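Local coordinates for putative branched-chain amino acid ABC transporter (Rhodospirillum rubrum ATCC 11170, PDB 3HUT), which probably captures a branched-chain amino acid or similar ligand outside the cytoplasm for delivery to an ABC transporter, at residues L5-E10 and R72-L77; Y9-T14 and I48-S53; G21-E26 and L277-G282; S53-D58 and S82-A87; T62-F67 and S90-E95. One frame throughout, in Å; residues are numbered along the deposited sequence.

In the fold
All five contacts lie in the N-terminal lobe of a type I periplasmic-binding-protein fold, to which the chain returns with helix 277-296. Interactions 1 and 2 pair strand 5-11 with its two neighbours in the parallel sheet, share Y9 and E10, and have centres about 11 Å apart. Helix 18-37 packs on the Y9 side, where interaction 3 joins it to helix 277-296. Helices 57-69 and 82-95 cover the E10 side and meet at their starts in interaction 4 and about 12 Å away, centre to centre, in interaction 5. A hydrogen bond between E10 OE2 and Y92 OH (2.6 Å) ties sheet to helix. Interactions 2 and 4 lie at strand ends that probably face the ligand cleft.

Interaction 1: L5-E10 and R72-L77; sequences LLLGYE and RVVGVL
Y9 lays the face of its ring over the CB of L77, which sits 3.5 Å from the ring centroid and only 13° off the ring normal, a clear CH-pi contact. The tyrosine CG is anti to the backbone N (chi1 -160°), and L77 CD1 continues the contact at the CD1 side of the ring. L7 lies on the same side of the sheet; its CD2 meets V74 CG2 at 4.0 Å, the two side chains crossing obliquely. Leucines suit this side, where L7 and L77 pack on helix 277-296, while Y9 meets F24 of helix 18-37. At the start of both segments, L6 and R72 run side by side and point the same way, L6 CD2 resting 3.4 Å from R72 NE while the guanidinium forms a salt bridge with D70. The other side holds V76 and E10, whose OE2 is hydrogen-bonded to Y92. G8, with no side chain there, lets V73 CG1 come within 3.7 Å of its N.

The backbones join through V74 N to L6 O, G8 N to G75 O, L77 N to G8 O and E10 N to L77 O. V74 departs from extended geometry (psi -11°), and G75 N, buried here, has no partner in the model. A water bridges L6 N and R72 O, donating to the carbonyl at 2.6 Å. Parallel pairing of strand 5-11 with strand 73-78, while strand 46-52 flanks its other edge, gives the 2-1-3-4-5 strand order of the doubly wound sheet in type I periplasmic binding proteins.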
# COMPACT_ATOMS: atom_id res chain seq x y z
N LEU A 5 8.56 -4.65 -27.01
CA LEU A 5 7.62 -3.62 -26.57
C LEU A 5 8.29 -2.84 -25.46
O LEU A 5 9.04 -3.41 -24.66
CB LEU A 5 6.32 -4.26 -26.05
CG LEU A 5 5.42 -4.92 -27.08
CD1 LEU A 5 4.25 -5.62 -26.38
CD2 LEU A 5 4.90 -3.86 -28.05
N LEU A 6 8.02 -1.54 -25.40
CA LEU A 6 8.63 -0.68 -24.40
C LEU A 6 7.71 -0.04 -23.37
O LEU A 6 6.66 0.50 -23.71
CB LEU A 6 9.40 0.45 -25.08
CG LEU A 6 10.93 0.40 -25.17
CD1 LEU A 6 11.35 -0.80 -26.01
CD2 LEU A 6 11.44 1.70 -25.78
N LEU A 7 8.14 -0.10 -22.12
CA LEU A 7 7.42 0.52 -21.01
C LEU A 7 8.43 1.47 -20.37
O LEU A 7 9.62 1.15 -20.29
CB LEU A 7 6.99 -0.51 -19.97
CG LEU A 7 5.93 -1.54 -20.38
CD1 LEU A 7 5.74 -2.53 -19.25
CD2 LEU A 7 4.62 -0.83 -20.71
N GLY A 8 7.98 2.63 -19.92
CA GLY A 8 8.89 3.55 -19.27
C GLY A 8 8.72 3.38 -17.78
O GLY A 8 7.68 2.90 -17.32
N TYR A 9 9.74 3.72 -17.00
CA TYR A 9 9.63 3.62 -15.56
C TYR A 9 10.41 4.77 -14.95
O TYR A 9 11.64 4.80 -15.02
CB TYR A 9 10.18 2.28 -15.06
CG TYR A 9 9.71 1.87 -13.67
CD1 TYR A 9 9.67 0.52 -13.30
CD2 TYR A 9 9.29 2.82 -12.74
CE1 TYR A 9 9.21 0.13 -12.04
CE2 TYR A 9 8.84 2.44 -11.47
CZ TYR A 9 8.80 1.09 -11.13
OH TYR A 9 8.32 0.71 -9.90
N GLU A 10 9.70 5.75 -14.40
CA GLU A 10 10.36 6.88 -13.76
C GLU A 10 10.37 6.57 -12.27
O GLU A 10 9.34 6.22 -11.69
CB GLU A 10 9.63 8.20 -14.04
CG GLU A 10 8.14 8.21 -13.72
CD GLU A 10 7.53 9.59 -13.89
OE1 GLU A 10 7.74 10.45 -13.00
OE2 GLU A 10 6.85 9.83 -14.91
N ARG A 72 7.54 4.32 -29.06
CA ARG A 72 7.67 2.93 -28.63
C ARG A 72 7.13 2.72 -27.21
O ARG A 72 6.67 1.64 -26.87
CB ARG A 72 9.12 2.49 -28.69
CG ARG A 72 9.74 2.63 -30.08
CD ARG A 72 11.10 1.97 -30.13
NE ARG A 72 11.97 2.43 -29.05
CZ ARG A 72 12.42 3.68 -28.91
NH1 ARG A 72 12.07 4.61 -29.79
NH2 ARG A 72 13.22 3.99 -27.90
N VAL A 73 7.20 3.76 -26.39
CA VAL A 73 6.73 3.68 -25.01
C VAL A 73 5.20 3.67 -24.99
O VAL A 73 4.57 4.69 -25.28
CB VAL A 73 7.25 4.86 -24.19
CG1 VAL A 73 6.78 4.74 -22.75
CG2 VAL A 73 8.78 4.91 -24.26
N VAL A 74 4.61 2.54 -24.65
CA VAL A 74 3.15 2.43 -24.63
C VAL A 74 2.53 2.63 -23.26
O VAL A 74 1.31 2.78 -23.13
CB VAL A 74 2.70 1.07 -25.20
CG1 VAL A 74 3.11 0.96 -26.66
CG2 VAL A 74 3.31 -0.06 -24.39
N GLY A 75 3.37 2.64 -22.23
CA GLY A 75 2.88 2.82 -20.88
C GLY A 75 4.03 3.21 -19.98
O GLY A 75 5.19 2.93 -20.29
N VAL A 76 3.72 3.86 -18.87
CA VAL A 76 4.76 4.27 -17.95
C VAL A 76 4.48 3.79 -16.53
O VAL A 76 3.39 4.00 -16.01
CB VAL A 76 4.89 5.82 -17.90
CG1 VAL A 76 5.86 6.23 -16.79
CG2 VAL A 76 5.38 6.35 -19.24
N LEU A 77 5.47 3.12 -15.92
CA LEU A 77 5.35 2.68 -14.54
C LEU A 77 5.79 3.95 -13.88
O LEU A 77 6.84 4.51 -14.22
CB LEU A 77 6.31 1.53 -14.27
CG LEU A 77 5.66 0.30 -14.88
CD1 LEU A 77 6.69 -0.77 -15.09
CD2 LEU A 77 4.53 -0.16 -13.96
O HOH W 1 6.66 -0.74 -28.02

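Interaction 2: Y9-T14 and I48-S53; sequences YELPLT and ILYADS
D52 and T14 are joined by a side-chain hydrogen bond: T14 OG1 donates to D52 OD2 at 2.7 Å, arriving on the syn side, the side chains crossing at about a right angle. The other carboxylate oxygen, OD1, accepts L13 N at 3.0 Å from above the carboxylate plane, and it also takes R54 N. With CG anti to its backbone N (chi1 -177°), the aspartate thus holds the loop leaving strand 5-11 by both oxygens. S53 OG packs against the L11-P12 peptide and is hydrogen-bonded to D79.

Backbone bonds alternate between the strands: Y9 N to L49 O, A51 N to Y9 O, L11 N to A51 O, and S53 N to L11 O.

Among apolar groups, Y9 and Y50 have nearly parallel rings (planes at 23°) slid so far apart, 5.7 Å between centroids, that they barely overlap. I48 CG2 lies at the edge of the Y9 ring, 3.6 Å from Y9 CB, and over the centre of the Y50 ring. L11 CD2 reaches Y50 CD1 at 4.2 Å.

These are the paired strands of a beta-alpha-beta unit, joined through helix 18-37, with the aspartate at their C-terminal ends, the end that lines the cleft in related binding proteins.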
# COMPACT_ATOMS: atom_id res chain seq x y z
N TYR A 9 9.74 3.72 -17.00
CA TYR A 9 9.63 3.62 -15.56
C TYR A 9 10.41 4.77 -14.95
O TYR A 9 11.64 4.80 -15.02
CB TYR A 9 10.18 2.28 -15.06
CG TYR A 9 9.71 1.87 -13.67
CD1 TYR A 9 9.67 0.52 -13.30
CD2 TYR A 9 9.29 2.82 -12.74
CE1 TYR A 9 9.21 0.13 -12.04
CE2 TYR A 9 8.84 2.44 -11.47
CZ TYR A 9 8.80 1.09 -11.13
OH TYR A 9 8.32 0.71 -9.90
N GLU A 10 9.70 5.75 -14.40
CA GLU A 10 10.36 6.88 -13.76
C GLU A 10 10.37 6.57 -12.27
O GLU A 10 9.34 6.22 -11.69
CB GLU A 10 9.63 8.20 -14.04
CG GLU A 10 8.14 8.21 -13.72
CD GLU A 10 7.53 9.59 -13.89
OE1 GLU A 10 7.74 10.45 -13.00
OE2 GLU A 10 6.85 9.83 -14.91
N LEU A 11 11.55 6.69 -11.66
CA LEU A 11 11.73 6.41 -10.24
C LEU A 11 12.97 7.12 -9.71
O LEU A 11 13.89 7.46 -10.46
CB LEU A 11 11.85 4.90 -10.00
CG LEU A 11 12.64 4.03 -11.00
CD1 LEU A 11 13.92 4.71 -11.42
CD2 LEU A 11 12.93 2.68 -10.37
N PRO A 12 13.02 7.36 -8.39
CA PRO A 12 14.16 8.04 -7.77
C PRO A 12 15.37 7.15 -7.50
O PRO A 12 15.31 6.25 -6.65
CB PRO A 12 13.55 8.61 -6.49
CG PRO A 12 12.54 7.58 -6.11
CD PRO A 12 11.90 7.22 -7.44
N LEU A 13 16.46 7.40 -8.21
CA LEU A 13 17.70 6.64 -8.04
C LEU A 13 18.78 7.52 -7.43
O LEU A 13 19.89 7.07 -7.14
CB LEU A 13 18.17 6.06 -9.37
CG LEU A 13 17.24 4.99 -9.94
CD1 LEU A 13 17.76 4.50 -11.27
CD2 LEU A 13 17.11 3.83 -8.94
N THR A 14 18.46 8.80 -7.25
CA THR A 14 19.38 9.73 -6.63
C THR A 14 18.52 10.61 -5.73
O THR A 14 17.33 10.79 -5.99
CB THR A 14 20.16 10.58 -7.69
OG1 THR A 14 19.25 11.28 -8.53
CG2 THR A 14 21.04 9.68 -8.54
N ILE A 48 12.01 -2.58 -20.18
CA ILE A 48 11.70 -1.37 -19.43
C ILE A 48 12.81 -0.33 -19.56
O ILE A 48 14.00 -0.63 -19.40
CB ILE A 48 11.47 -1.69 -17.93
CG1 ILE A 48 10.19 -2.50 -17.76
CG2 ILE A 48 11.41 -0.40 -17.13
CD1 ILE A 48 9.93 -2.96 -16.34
N LEU A 49 12.40 0.89 -19.86
CA LEU A 49 13.32 2.01 -19.97
C LEU A 49 13.17 2.82 -18.69
O LEU A 49 12.13 3.44 -18.45
CB LEU A 49 12.95 2.86 -21.19
CG LEU A 49 13.91 3.98 -21.61
CD1 LEU A 49 13.52 4.50 -22.99
CD2 LEU A 49 13.89 5.10 -20.58
N TYR A 50 14.20 2.78 -17.85
CA TYR A 50 14.19 3.50 -16.59
C TYR A 50 14.70 4.93 -16.75
O TYR A 50 15.51 5.22 -17.63
CB TYR A 50 15.09 2.79 -15.58
CG TYR A 50 14.62 1.41 -15.20
CD1 TYR A 50 13.67 1.24 -14.20
CD2 TYR A 50 15.12 0.28 -15.84
CE1 TYR A 50 13.23 -0.03 -13.84
CE2 TYR A 50 14.68 -0.99 -15.50
CZ TYR A 50 13.74 -1.14 -14.49
OH TYR A 50 13.32 -2.40 -14.13
N ALA A 51 14.21 5.82 -15.89
CA ALA A 51 14.63 7.22 -15.90
C ALA A 51 14.69 7.71 -14.46
O ALA A 51 13.72 7.56 -13.70
CB ALA A 51 13.65 8.06 -16.71
N ASP A 52 15.83 8.28 -14.07
CA ASP A 52 16.01 8.80 -12.72
C ASP A 52 15.27 10.12 -12.53
O ASP A 52 15.71 11.16 -13.02
CB ASP A 52 17.51 8.99 -12.44
CG ASP A 52 17.79 9.45 -11.02
OD1 ASP A 52 16.85 9.57 -10.21
OD2 ASP A 52 18.98 9.69 -10.71
N SER A 53 14.15 10.07 -11.82
CA SER A 53 13.36 11.27 -11.58
C SER A 53 13.91 12.12 -10.44
O SER A 53 13.54 13.29 -10.29
CB SER A 53 11.92 10.88 -11.24
OG SER A 53 11.86 10.33 -9.94

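Interaction 3: G21-E26 and L277-G282; sequences GRVFQE and LFAAHG
V23 and A279 meet CB to CB at 4.0 Å where helix 18-37 passes helix 277-296. The valine CB points at the other helix. CG1 is anti to the carbonyl carbon (chi1 -58°), which leaves CG2 between the backbone N and the carbonyl carbon, beside A279 N and within 4.3 Å of F278 CB. Small and branched residues suit this point, because the axes come within 8.1 Å and cross at -44°.

The next residue, F24, brings a larger group. Its chi2 of 6° is unusual for phenylalanine, setting CD1 almost eclipsed with CA. The CE1 edge of the ring then meets F278 O at 3.5 Å, the oxygen lying near the ring plane; that carbonyl is already hydrogen-bonded to G282 N. CD1 of the same ring comes to 4.3 Å from G282 CA, and it is the bare CA of the glycine that allows so close an approach. F278 turns its CB toward V23 and F24 while its ring leads away, covered on one face by L277 CD1 and met edge-to-face by Y20. One water donates to F24 O at 2.6 Å and, weakly, to G282 O, linking the two helices.

Around this contact, F24 rests on Y9 and L11 of strand 5-11, while Y267 of helix 258-271 touches both V23 and A279, so the pair is wedged between the parallel sheet and a third helix.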
# COMPACT_ATOMS: atom_id res chain seq x y z
N GLY A 21 13.78 3.81 -5.13
CA GLY A 21 13.93 3.56 -6.55
C GLY A 21 14.70 2.27 -6.74
O GLY A 21 14.45 1.50 -7.67
N ARG A 22 15.66 2.02 -5.85
CA ARG A 22 16.46 0.82 -5.94
C ARG A 22 15.63 -0.46 -5.74
O ARG A 22 15.79 -1.42 -6.50
CB ARG A 22 17.63 0.88 -4.95
CG ARG A 22 18.75 1.82 -5.41
CD ARG A 22 20.03 1.63 -4.61
NE ARG A 22 19.91 2.09 -3.22
CZ ARG A 22 20.07 3.35 -2.83
NH1 ARG A 22 20.37 4.30 -3.71
NH2 ARG A 22 19.96 3.66 -1.55
N VAL A 23 14.75 -0.47 -4.75
CA VAL A 23 13.95 -1.68 -4.52
C VAL A 23 12.89 -1.83 -5.61
O VAL A 23 12.42 -2.94 -5.88
CB VAL A 23 13.29 -1.68 -3.11
CG1 VAL A 23 14.38 -1.58 -2.04
CG2 VAL A 23 12.28 -0.56 -2.97
N PHE A 24 12.52 -0.72 -6.24
CA PHE A 24 11.55 -0.76 -7.33
C PHE A 24 12.20 -1.50 -8.49
O PHE A 24 11.58 -2.35 -9.14
CB PHE A 24 11.21 0.66 -7.80
CG PHE A 24 10.09 1.32 -7.03
CD1 PHE A 24 9.53 0.72 -5.90
CD2 PHE A 24 9.61 2.57 -7.43
CE1 PHE A 24 8.50 1.34 -5.19
CE2 PHE A 24 8.58 3.20 -6.73
CZ PHE A 24 8.03 2.59 -5.61
N GLN A 25 13.46 -1.17 -8.75
CA GLN A 25 14.20 -1.78 -9.84
C GLN A 25 14.51 -3.25 -9.55
O GLN A 25 14.50 -4.08 -10.46
CB GLN A 25 15.49 -1.00 -10.09
CG GLN A 25 16.25 -1.42 -11.34
CD GLN A 25 17.16 -0.32 -11.86
OE1 GLN A 25 17.93 0.28 -11.10
NE2 GLN A 25 17.07 -0.04 -13.16
N GLU A 26 14.77 -3.58 -8.29
CA GLU A 26 15.05 -4.97 -7.93
C GLU A 26 13.80 -5.81 -8.18
O GLU A 26 13.86 -6.89 -8.76
CB GLU A 26 15.46 -5.07 -6.46
CG GLU A 26 16.78 -4.38 -6.13
CD GLU A 26 17.22 -4.62 -4.70
OE1 GLU A 26 16.37 -4.55 -3.78
OE2 GLU A 26 18.43 -4.89 -4.48
N LEU A 277 7.59 -3.40 1.87
CA LEU A 277 6.26 -3.22 1.31
C LEU A 277 6.36 -2.45 -0.00
O LEU A 277 5.57 -2.66 -0.92
CB LEU A 277 5.36 -2.49 2.32
CG LEU A 277 5.49 -0.99 2.54
CD1 LEU A 277 4.66 -0.23 1.50
CD2 LEU A 277 4.98 -0.65 3.94
N PHE A 278 7.34 -1.55 -0.10
CA PHE A 278 7.52 -0.77 -1.32
C PHE A 278 7.99 -1.69 -2.44
O PHE A 278 7.54 -1.59 -3.59
CB PHE A 278 8.51 0.36 -1.05
CG PHE A 278 8.04 1.33 -0.01
CD1 PHE A 278 7.09 2.29 -0.33
CD2 PHE A 278 8.48 1.23 1.30
CE1 PHE A 278 6.58 3.14 0.65
CE2 PHE A 278 7.98 2.07 2.29
CZ PHE A 278 7.03 3.03 1.97
N ALA A 279 8.90 -2.60 -2.11
CA ALA A 279 9.40 -3.55 -3.10
C ALA A 279 8.24 -4.43 -3.58
O ALA A 279 8.12 -4.73 -4.77
CB ALA A 279 10.48 -4.41 -2.49
N ALA A 280 7.37 -4.82 -2.65
CA ALA A 280 6.23 -5.66 -2.97
C ALA A 280 5.23 -4.95 -3.90
O ALA A 280 4.73 -5.53 -4.85
CB ALA A 280 5.54 -6.10 -1.69
N HIS A 281 4.94 -3.69 -3.60
CA HIS A 281 4.02 -2.93 -4.44
C HIS A 281 4.66 -2.67 -5.80
O HIS A 281 3.97 -2.59 -6.81
CB HIS A 281 3.64 -1.63 -3.74
CG HIS A 281 2.69 -1.82 -2.60
ND1 HIS A 281 1.33 -1.98 -2.78
CD2 HIS A 281 2.91 -1.94 -1.27
CE1 HIS A 281 0.76 -2.19 -1.61
NE2 HIS A 281 1.69 -2.18 -0.68
N GLY A 282 5.98 -2.53 -5.82
CA GLY A 282 6.68 -2.30 -7.08
C GLY A 282 6.60 -3.58 -7.90
O GLY A 282 6.47 -3.55 -9.12
O HOH W 2 8.97 -2.10 -9.48

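Interaction 4: S53-D58 and S82-A87; sequences SRDDAD and STVSMA
V84 reaches from helix 82-95 into the turn that starts helix 57-69, and its side chain carries most of the contact. CB is directed toward the turn, 4.0 Å from D55 OD1. From there the methyls part. CG1, anti to the backbone N (chi1 177°), heads toward the sheet; it is 4.5 Å from S53 OG and also comes near E10 OE1. CG2, anti to the carbonyl carbon, goes into the turn itself, 3.3 Å from D55 OD1 and 3.5 Å from D55 C. The same methyl lies 3.9 Å from D56 N and close to A57 N, so it rests on the backbone as much as on side chains. A beta-branched residue suits the place because its two methyls can serve the turn and the sheet at once.

The D55 side chain crosses that of the valine at a slant, but OD1 has its polar partner in S81 OG, which also accepts V84 N. The turn is shaped by S53: its OG accepts D55 N at 3.2 Å, an ST turn, and its carbonyl accepts D56 N. R54 and D55 both have positive phi. D56 then occupies the N-cap, its OD1 taking Q59 N. One turn after V84, A87 meets A57 CB to CB at 4.0 Å, small residues letting the helix starts draw together.

Helix N-termini set just beyond the C-terminal ends of parallel strands, here one of them capped by D56, are characteristic of doubly wound alpha/beta lobes, and in type I binding proteins such turns probably border the ligand cleft.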
# COMPACT_ATOMS: atom_id res chain seq x y z
N SER A 53 14.15 10.07 -11.82
CA SER A 53 13.36 11.27 -11.58
C SER A 53 13.91 12.12 -10.44
O SER A 53 13.54 13.29 -10.29
CB SER A 53 11.92 10.88 -11.24
OG SER A 53 11.86 10.33 -9.94
N ARG A 54 14.78 11.53 -9.62
CA ARG A 54 15.38 12.22 -8.47
C ARG A 54 14.31 12.70 -7.49
O ARG A 54 14.59 13.51 -6.61
CB ARG A 54 16.20 13.42 -8.93
CG ARG A 54 17.29 13.10 -9.94
CD ARG A 54 18.44 14.08 -9.83
NE ARG A 54 18.00 15.47 -9.94
CZ ARG A 54 17.60 16.04 -11.07
NH1 ARG A 54 17.58 15.34 -12.19
NH2 ARG A 54 17.21 17.31 -11.07
N ASP A 55 13.10 12.17 -7.64
CA ASP A 55 11.97 12.57 -6.80
C ASP A 55 11.83 14.09 -6.90
O ASP A 55 11.54 14.77 -5.92
CB ASP A 55 12.19 12.16 -5.34
CG ASP A 55 10.91 12.28 -4.51
OD1 ASP A 55 9.84 11.92 -5.04
OD2 ASP A 55 10.97 12.70 -3.34
N ASP A 56 12.05 14.59 -8.11
CA ASP A 56 11.96 16.02 -8.39
C ASP A 56 10.86 16.28 -9.42
O ASP A 56 10.89 15.72 -10.52
CB ASP A 56 13.31 16.51 -8.92
CG ASP A 56 13.32 17.99 -9.23
OD1 ASP A 56 12.81 18.39 -10.30
OD2 ASP A 56 13.84 18.76 -8.39
N ALA A 57 9.90 17.12 -9.07
CA ALA A 57 8.78 17.42 -9.95
C ALA A 57 9.21 17.89 -11.34
O ALA A 57 8.72 17.38 -12.35
CB ALA A 57 7.87 18.46 -9.31
N ASP A 58 10.12 18.86 -11.41
CA ASP A 58 10.56 19.36 -12.70
C ASP A 58 11.27 18.29 -13.53
O ASP A 58 11.12 18.25 -14.74
CB ASP A 58 11.49 20.57 -12.53
CG ASP A 58 10.76 21.78 -11.96
OD1 ASP A 58 9.64 22.07 -12.45
OD2 ASP A 58 11.30 22.43 -11.05
N SER A 82 3.67 10.80 -4.28
CA SER A 82 2.42 11.25 -4.87
C SER A 82 2.66 12.56 -5.61
O SER A 82 2.21 12.74 -6.74
CB SER A 82 1.36 11.44 -3.78
OG SER A 82 0.87 10.19 -3.34
N THR A 83 3.40 13.47 -4.98
CA THR A 83 3.69 14.77 -5.58
C THR A 83 4.35 14.66 -6.95
O THR A 83 3.94 15.32 -7.90
CB THR A 83 4.61 15.62 -4.68
OG1 THR A 83 3.95 15.89 -3.44
CG2 THR A 83 4.95 16.94 -5.36
N VAL A 84 5.38 13.83 -7.05
CA VAL A 84 6.08 13.67 -8.31
C VAL A 84 5.23 12.89 -9.31
O VAL A 84 5.22 13.19 -10.50
CB VAL A 84 7.44 12.98 -8.10
CG1 VAL A 84 8.13 12.74 -9.43
CG2 VAL A 84 8.31 13.86 -7.21
N SER A 85 4.50 11.89 -8.82
CA SER A 85 3.65 11.10 -9.70
C SER A 85 2.59 11.99 -10.32
O SER A 85 2.24 11.83 -11.49
CB SER A 85 2.99 9.96 -8.92
OG SER A 85 3.97 9.04 -8.47
N MSE A 86 2.08 12.94 -9.55
CA MSE A 86 1.05 13.85 -10.04
C MSE A 86 1.62 14.86 -11.03
O MSE A 86 0.99 15.16 -12.04
CB MSE A 86 0.38 14.55 -8.87
CG MSE A 86 -0.40 13.59 -7.98
SE MSE A 86 -1.15 14.41 -6.40
CE MSE A 86 -2.55 15.45 -7.24
N ALA A 87 2.81 15.37 -10.75
CA ALA A 87 3.46 16.32 -11.65
C ALA A 87 3.58 15.70 -13.04
O ALA A 87 3.23 16.32 -14.04
CB ALA A 87 4.84 16.68 -11.12

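Interaction 5: T62-F67 and S90-E95; sequences TIARAF and SIYGKE
A64 is the first residue of helix 57-69 here to press on helix 82-95, where its CB meets both I91 and Y92. The methyl is 3.9 Å from I91 CG2 and equally near I91 CD1, so the isoleucine spreads two branches against it. It also lies 3.6 Å from both CE1 and CZ of Y92, obliquely to that ring. Alanine suits a position so closely flanked, and I91, its CB directed at the other helix, supplies the bulk from the partner helix. Next along, R65 turns its side chain away from this helix, and only its backbone N comes near I91 CG2, at 4.4 Å.

A turn beyond A64 stands F67, whose CB again faces helix 82-95. It meets Y92 at the rims: Y92 OH is 3.3 Å from F67 CD2, in the plane of the phenylalanine ring, while CD2 in turn lies near the plane of the tyrosine ring. Y92 starts out across the direction of the contact, with CG anti to its carbonyl carbon (chi1 -64°), but its length brings the hydroxyl to helix 57-69, 3.5 Å from A64 CA. Tyrosine fits because its flank packs on alanine while its buried hydroxyl finds a polar partner in E10 OE2 on strand 5-11. F67 and Y92 both touch V76, which brings strand 73-78 beneath the pair.

The helix axes run at 26°, 9.5 Å apart at their closest. Two roughly parallel helices side by side on one face of a parallel sheet, with strand 73-78 linking them in the chain, form a helical layer of the alpha/beta/alpha sandwich.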
# COMPACT_ATOMS: atom_id res chain seq x y z
N THR A 62 10.14 16.61 -17.40
CA THR A 62 10.89 16.44 -18.64
C THR A 62 10.95 14.96 -18.98
O THR A 62 10.95 14.59 -20.15
CB THR A 62 12.31 17.09 -18.57
OG1 THR A 62 13.32 16.10 -18.81
CG2 THR A 62 12.53 17.76 -17.24
N ILE A 63 10.95 14.10 -17.96
CA ILE A 63 10.96 12.66 -18.20
C ILE A 63 9.66 12.27 -18.91
O ILE A 63 9.67 11.50 -19.88
CB ILE A 63 11.05 11.85 -16.89
CG1 ILE A 63 12.41 12.07 -16.22
CG2 ILE A 63 10.82 10.37 -17.18
CD1 ILE A 63 13.58 11.64 -17.07
N ALA A 64 8.54 12.81 -18.42
CA ALA A 64 7.23 12.52 -18.98
C ALA A 64 7.13 12.96 -20.44
O ALA A 64 6.59 12.23 -21.27
CB ALA A 64 6.15 13.22 -18.16
N ARG A 65 7.66 14.14 -20.75
CA ARG A 65 7.65 14.65 -22.12
C ARG A 65 8.43 13.67 -22.99
O ARG A 65 8.01 13.33 -24.10
CB ARG A 65 8.34 16.01 -22.19
CG ARG A 65 9.86 15.86 -22.28
CD ARG A 65 10.66 17.13 -22.16
NE ARG A 65 12.07 16.81 -21.92
CZ ARG A 65 12.82 16.06 -22.74
NH1 ARG A 65 12.29 15.55 -23.85
NH2 ARG A 65 14.09 15.81 -22.44
N ALA A 66 9.58 13.22 -22.48
CA ALA A 66 10.45 12.30 -23.20
C ALA A 66 9.76 10.97 -23.53
O ALA A 66 9.85 10.50 -24.66
CB ALA A 66 11.72 12.04 -22.38
N PHE A 67 9.09 10.38 -22.55
CA PHE A 67 8.39 9.12 -22.78
C PHE A 67 7.25 9.31 -23.79
O PHE A 67 7.01 8.45 -24.64
CB PHE A 67 7.80 8.57 -21.48
CG PHE A 67 8.81 7.96 -20.55
CD1 PHE A 67 9.97 7.37 -21.03
CD2 PHE A 67 8.58 7.94 -19.17
CE1 PHE A 67 10.88 6.76 -20.17
CE2 PHE A 67 9.47 7.33 -18.30
CZ PHE A 67 10.63 6.74 -18.79
N SER A 90 -0.01 14.84 -14.79
CA SER A 90 -0.72 15.88 -15.51
C SER A 90 -0.40 15.83 -17.00
O SER A 90 -1.28 16.02 -17.85
CB SER A 90 -0.37 17.26 -14.94
OG SER A 90 -0.72 17.33 -13.57
N ILE A 91 0.86 15.58 -17.31
CA ILE A 91 1.33 15.48 -18.69
C ILE A 91 0.78 14.21 -19.35
O ILE A 91 0.23 14.25 -20.44
CB ILE A 91 2.87 15.46 -18.74
CG1 ILE A 91 3.41 16.83 -18.34
CG2 ILE A 91 3.35 15.05 -20.13
CD1 ILE A 91 4.92 16.91 -18.22
N TYR A 92 0.95 13.07 -18.68
CA TYR A 92 0.46 11.81 -19.21
C TYR A 92 -1.04 11.84 -19.50
O TYR A 92 -1.49 11.34 -20.52
CB TYR A 92 0.78 10.67 -18.24
CG TYR A 92 2.26 10.42 -18.04
CD1 TYR A 92 3.14 10.38 -19.13
CD2 TYR A 92 2.77 10.16 -16.77
CE1 TYR A 92 4.50 10.09 -18.94
CE2 TYR A 92 4.12 9.86 -16.58
CZ TYR A 92 4.97 9.83 -17.66
OH TYR A 92 6.30 9.53 -17.46
N GLY A 93 -1.81 12.43 -18.58
CA GLY A 93 -3.25 12.50 -18.77
C GLY A 93 -3.60 13.30 -20.01
O GLY A 93 -4.44 12.90 -20.81
N LYS A 94 -2.95 14.45 -20.16
CA LYS A 94 -3.19 15.30 -21.31
C LYS A 94 -2.71 14.65 -22.61
O LYS A 94 -3.35 14.80 -23.66
CB LYS A 94 -2.48 16.65 -21.12
CG LYS A 94 -2.60 17.59 -22.31
CD LYS A 94 -1.84 18.88 -22.06
CE LYS A 94 -1.91 19.81 -23.26
NZ LYS A 94 -1.08 21.04 -23.06
N GLU A 95 -1.60 13.92 -22.55
CA GLU A 95 -1.05 13.29 -23.75
C GLU A 95 -1.61 11.91 -24.08
O GLU A 95 -1.40 11.40 -25.19
CB GLU A 95 0.48 13.19 -23.63
CG GLU A 95 1.19 14.54 -23.57
CD GLU A 95 0.90 15.42 -24.77
OE1 GLU A 95 0.76 14.87 -25.88
OE2 GLU A 95 0.80 16.65 -24.60